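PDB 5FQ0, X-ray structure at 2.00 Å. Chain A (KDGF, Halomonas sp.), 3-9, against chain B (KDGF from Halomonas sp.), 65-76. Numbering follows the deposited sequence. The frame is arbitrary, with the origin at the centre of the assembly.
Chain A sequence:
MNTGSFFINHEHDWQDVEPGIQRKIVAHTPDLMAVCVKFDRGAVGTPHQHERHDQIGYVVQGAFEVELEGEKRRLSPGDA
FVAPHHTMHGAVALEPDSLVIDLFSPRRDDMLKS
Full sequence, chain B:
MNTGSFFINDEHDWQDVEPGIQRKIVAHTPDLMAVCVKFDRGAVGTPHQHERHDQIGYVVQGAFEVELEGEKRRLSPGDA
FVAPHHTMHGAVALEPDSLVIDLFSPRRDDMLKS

Chain A, residues 3-9: TGSFFIN
Chain B 65-76: EVELEGEKRRLS

This is an apolar side-chain contact in which a short strand of chain A lies along the face of a β-hairpin of chain B and sets one phenylalanine ring, Phe A6, among the hairpin's side chains, with no hydrogen bond passing between the two stretches.

The hairpin supplies the platform. Its strands, 65-68 and 71-75, are paired by backbone hydrogen bonds in both directions between Val B66 and Arg B73 (Arg B73 N to Val B66 O, 2.9 Å) and between Leu B68 and Glu B71 (Leu B68 N to Glu B71 O, 2.7 Å). A type I' turn from Leu B68 to Glu B71 joins them; Glu B69 (phi/psi 40/59°) and Gly B70 (76/-23°) both have positive phi, which by itself favours glycine at Gly B70; Glu B69 adopts it as well.

Strand 5-7 of chain A runs nearly along strand 71-75 (17° between directions, axes 9.2 Å apart at closest) and roughly antiparallel to 65-68 (151°, 8.8 Å). In register, Gly A4 CA lies 6.6 Å from Leu B68 CA, Phe A6 CA 7.9 Å from Arg B73 CA, and Ile A8 CA 7.4 Å from Leu B75 CA. Extended backbone angles (Phe A6 -111/150°) alternate the side chains, so Phe A6 points toward the hairpin while Ser A5 and Phe A7 point away.

Phe A6 (chi1 m, -71°; chi2 -80°) has both ring faces covered. Arg B73 CG sits 3.4 Å from the ring centroid of Phe A6 over one face, and Leu B68 CD1 (chi1 -99°, off; chi2 t) lies 3.8 Å from that centroid over the opposite face; both are CH-pi contacts, and a leucine methyl can cover a ring face. At the ring edge, Phe A6 CE1 meets Val B66 CG1 (chi1 t) at 3.8 Å, compact branched valine filling the space, and Phe A6 CE2 meets Glu B71 CD at 3.5 Å. A flat aromatic side chain suits this narrow slot.

Arg B73 (m, m, chi3 -91°) turns one face of its guanidinium to Phe A6 CG, while its NH1 forms a salt bridge with Glu B71 OE2 (2.7 Å), whose hydrogen bond is weak. Its methylenes can thus pack apolarly while its charge is paired.

Ile A8 (m, m) starts sideways but its end comes nearer: Ile A8 CD1 is 3.8 Å from Leu B75 CD2 (m, t), extending the apolar patch.

At the other end, Gly A4 (110/133°) approaches closely, its C 3.9 Å from Leu B68 CD1. A CB would lie 3.6 Å from that methyl and jam against the preceding carbonyl, so the backbone angles alone call for glycine.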

# COMPACT_ATOMS: atom_id res chain seq x y z
N THR A 3 -1.01 16.59 -9.79
CA THR A 3 0.39 16.86 -10.27
C THR A 3 1.50 15.81 -9.99
O THR A 3 2.44 15.67 -10.79
CB THR A 3 0.91 18.25 -9.83
OG1 THR A 3 2.22 18.44 -10.39
CG2 THR A 3 0.98 18.40 -8.29
N GLY A 4 1.45 15.13 -8.84
CA GLY A 4 2.54 14.21 -8.46
C GLY A 4 3.38 14.70 -7.28
O GLY A 4 3.74 15.87 -7.23
N SER A 5 3.65 13.82 -6.31
CA SER A 5 4.47 14.15 -5.12
C SER A 5 5.27 12.95 -4.70
O SER A 5 4.96 11.80 -5.07
CB SER A 5 3.62 14.58 -3.91
OG SER A 5 2.56 15.41 -4.29
N PHE A 6 6.26 13.21 -3.86
CA PHE A 6 7.05 12.17 -3.21
C PHE A 6 6.71 12.21 -1.72
O PHE A 6 6.38 13.27 -1.18
CB PHE A 6 8.53 12.42 -3.44
CG PHE A 6 8.97 12.18 -4.88
CD1 PHE A 6 9.21 10.87 -5.34
CD2 PHE A 6 9.16 13.25 -5.77
CE1 PHE A 6 9.60 10.63 -6.64
CE2 PHE A 6 9.55 13.01 -7.08
CZ PHE A 6 9.79 11.70 -7.51
N PHE A 7 6.79 11.07 -1.05
CA PHE A 7 6.70 11.01 0.41
C PHE A 7 8.02 10.46 0.94
O PHE A 7 8.36 9.31 0.68
CB PHE A 7 5.56 10.09 0.84
CG PHE A 7 5.43 9.95 2.33
CD1 PHE A 7 4.91 10.99 3.09
CD2 PHE A 7 5.86 8.78 2.98
CE1 PHE A 7 4.78 10.85 4.47
CE2 PHE A 7 5.73 8.65 4.35
CZ PHE A 7 5.19 9.68 5.09
N ILE A 8 8.78 11.28 1.67
CA ILE A 8 10.02 10.81 2.31
C ILE A 8 9.72 10.56 3.78
O ILE A 8 9.55 11.50 4.57
CB ILE A 8 11.20 11.80 2.17
CG1 ILE A 8 11.36 12.29 0.72
CG2 ILE A 8 12.49 11.14 2.67
CD1 ILE A 8 11.53 11.16 -0.30
N ASN A 9 9.63 9.28 4.13
CA ASN A 9 9.13 8.88 5.46
C ASN A 9 9.84 9.60 6.63
O ASN A 9 9.20 10.08 7.57
CB ASN A 9 9.26 7.37 5.63
CG ASN A 9 8.77 6.90 6.99
OD1 ASN A 9 7.69 7.28 7.40
ND2 ASN A 9 9.58 6.12 7.70
N GLU B 65 15.19 4.43 -7.95
CA GLU B 65 15.12 5.82 -8.39
C GLU B 65 13.81 5.98 -9.14
O GLU B 65 13.55 5.29 -10.14
CB GLU B 65 16.28 6.27 -9.26
CG GLU B 65 15.89 7.62 -9.86
CD GLU B 65 17.02 8.45 -10.43
OE1 GLU B 65 17.72 9.13 -9.65
OE2 GLU B 65 17.16 8.48 -11.67
N VAL B 66 12.96 6.86 -8.65
CA VAL B 66 11.64 7.04 -9.24
C VAL B 66 11.64 8.39 -9.94
O VAL B 66 12.15 9.40 -9.40
CB VAL B 66 10.52 6.97 -8.18
CG1 VAL B 66 9.21 7.52 -8.74
CG2 VAL B 66 10.33 5.53 -7.71
N GLU B 67 11.08 8.38 -11.14
CA GLU B 67 10.90 9.58 -11.94
C GLU B 67 9.43 9.96 -12.01
O GLU B 67 8.59 9.15 -12.42
CB GLU B 67 11.43 9.36 -13.35
CG GLU B 67 11.25 10.57 -14.24
CD GLU B 67 11.75 10.33 -15.65
OE1 GLU B 67 11.76 9.17 -16.11
OE2 GLU B 67 12.13 11.33 -16.29
N LEU B 68 9.14 11.20 -11.60
CA LEU B 68 7.80 11.74 -11.60
C LEU B 68 7.80 13.03 -12.40
O LEU B 68 8.36 14.02 -11.95
CB LEU B 68 7.38 12.09 -10.18
CG LEU B 68 6.51 11.20 -9.32
CD1 LEU B 68 6.07 12.06 -8.14
CD2 LEU B 68 5.32 10.65 -10.13
N GLU B 69 7.18 12.99 -13.57
CA GLU B 69 7.18 14.11 -14.54
C GLU B 69 8.57 14.75 -14.61
O GLU B 69 8.73 15.92 -14.28
CB GLU B 69 6.10 15.16 -14.20
CG GLU B 69 4.65 14.77 -14.54
CD GLU B 69 4.37 14.61 -16.04
OE1 GLU B 69 5.24 14.98 -16.87
OE2 GLU B 69 3.27 14.11 -16.39
N GLY B 70 9.57 13.95 -14.96
CA GLY B 70 10.96 14.44 -15.04
C GLY B 70 11.74 14.65 -13.75
O GLY B 70 12.97 14.63 -13.79
N GLU B 71 11.07 14.84 -12.61
CA GLU B 71 11.75 14.91 -11.30
C GLU B 71 12.15 13.49 -10.78
O GLU B 71 11.32 12.59 -10.74
CB GLU B 71 10.89 15.66 -10.26
CG GLU B 71 11.58 15.85 -8.90
CD GLU B 71 10.67 16.31 -7.75
OE1 GLU B 71 9.46 16.56 -7.98
OE2 GLU B 71 11.15 16.42 -6.60
N LYS B 72 13.41 13.32 -10.38
CA LYS B 72 13.91 12.04 -9.86
C LYS B 72 14.18 12.10 -8.36
O LYS B 72 14.74 13.09 -7.85
CB LYS B 72 15.23 11.63 -10.53
CG LYS B 72 15.33 11.81 -12.03
CD LYS B 72 14.65 10.70 -12.81
CE LYS B 72 14.85 10.89 -14.31
NZ LYS B 72 16.16 10.39 -14.77
N ARG B 73 13.80 11.03 -7.64
CA ARG B 73 14.23 10.85 -6.25
C ARG B 73 14.61 9.40 -5.97
O ARG B 73 14.02 8.48 -6.56
CB ARG B 73 13.12 11.26 -5.27
CG ARG B 73 12.62 12.68 -5.45
CD ARG B 73 13.50 13.68 -4.75
NE ARG B 73 13.01 13.90 -3.40
CZ ARG B 73 12.02 14.73 -3.10
NH1 ARG B 73 11.43 15.44 -4.07
NH2 ARG B 73 11.63 14.87 -1.84
N ARG B 74 15.54 9.21 -5.04
CA ARG B 74 15.93 7.86 -4.56
C ARG B 74 15.01 7.55 -3.40
O ARG B 74 15.00 8.28 -2.42
CB ARG B 74 17.40 7.82 -4.11
CG ARG B 74 17.86 6.52 -3.43
CD ARG B 74 19.24 6.63 -2.71
NE ARG B 74 20.19 7.45 -3.49
CZ ARG B 74 20.64 8.66 -3.16
NH1 ARG B 74 20.31 9.23 -2.00
NH2 ARG B 74 21.45 9.31 -3.98
N LEU B 75 14.24 6.47 -3.51
CA LEU B 75 13.24 6.11 -2.48
C LEU B 75 13.63 4.80 -1.83
O LEU B 75 13.96 3.83 -2.53
CB LEU B 75 11.83 5.98 -3.10
CG LEU B 75 11.23 7.22 -3.79
CD1 LEU B 75 9.79 6.92 -4.15
CD2 LEU B 75 11.29 8.50 -2.96
N SER B 76 13.62 4.76 -0.50
CA SER B 76 13.96 3.53 0.22
C SER B 76 12.70 3.07 1.02
O SER B 76 11.66 3.73 0.91
CB SER B 76 15.17 3.82 1.10
OG SER B 76 14.84 4.86 1.98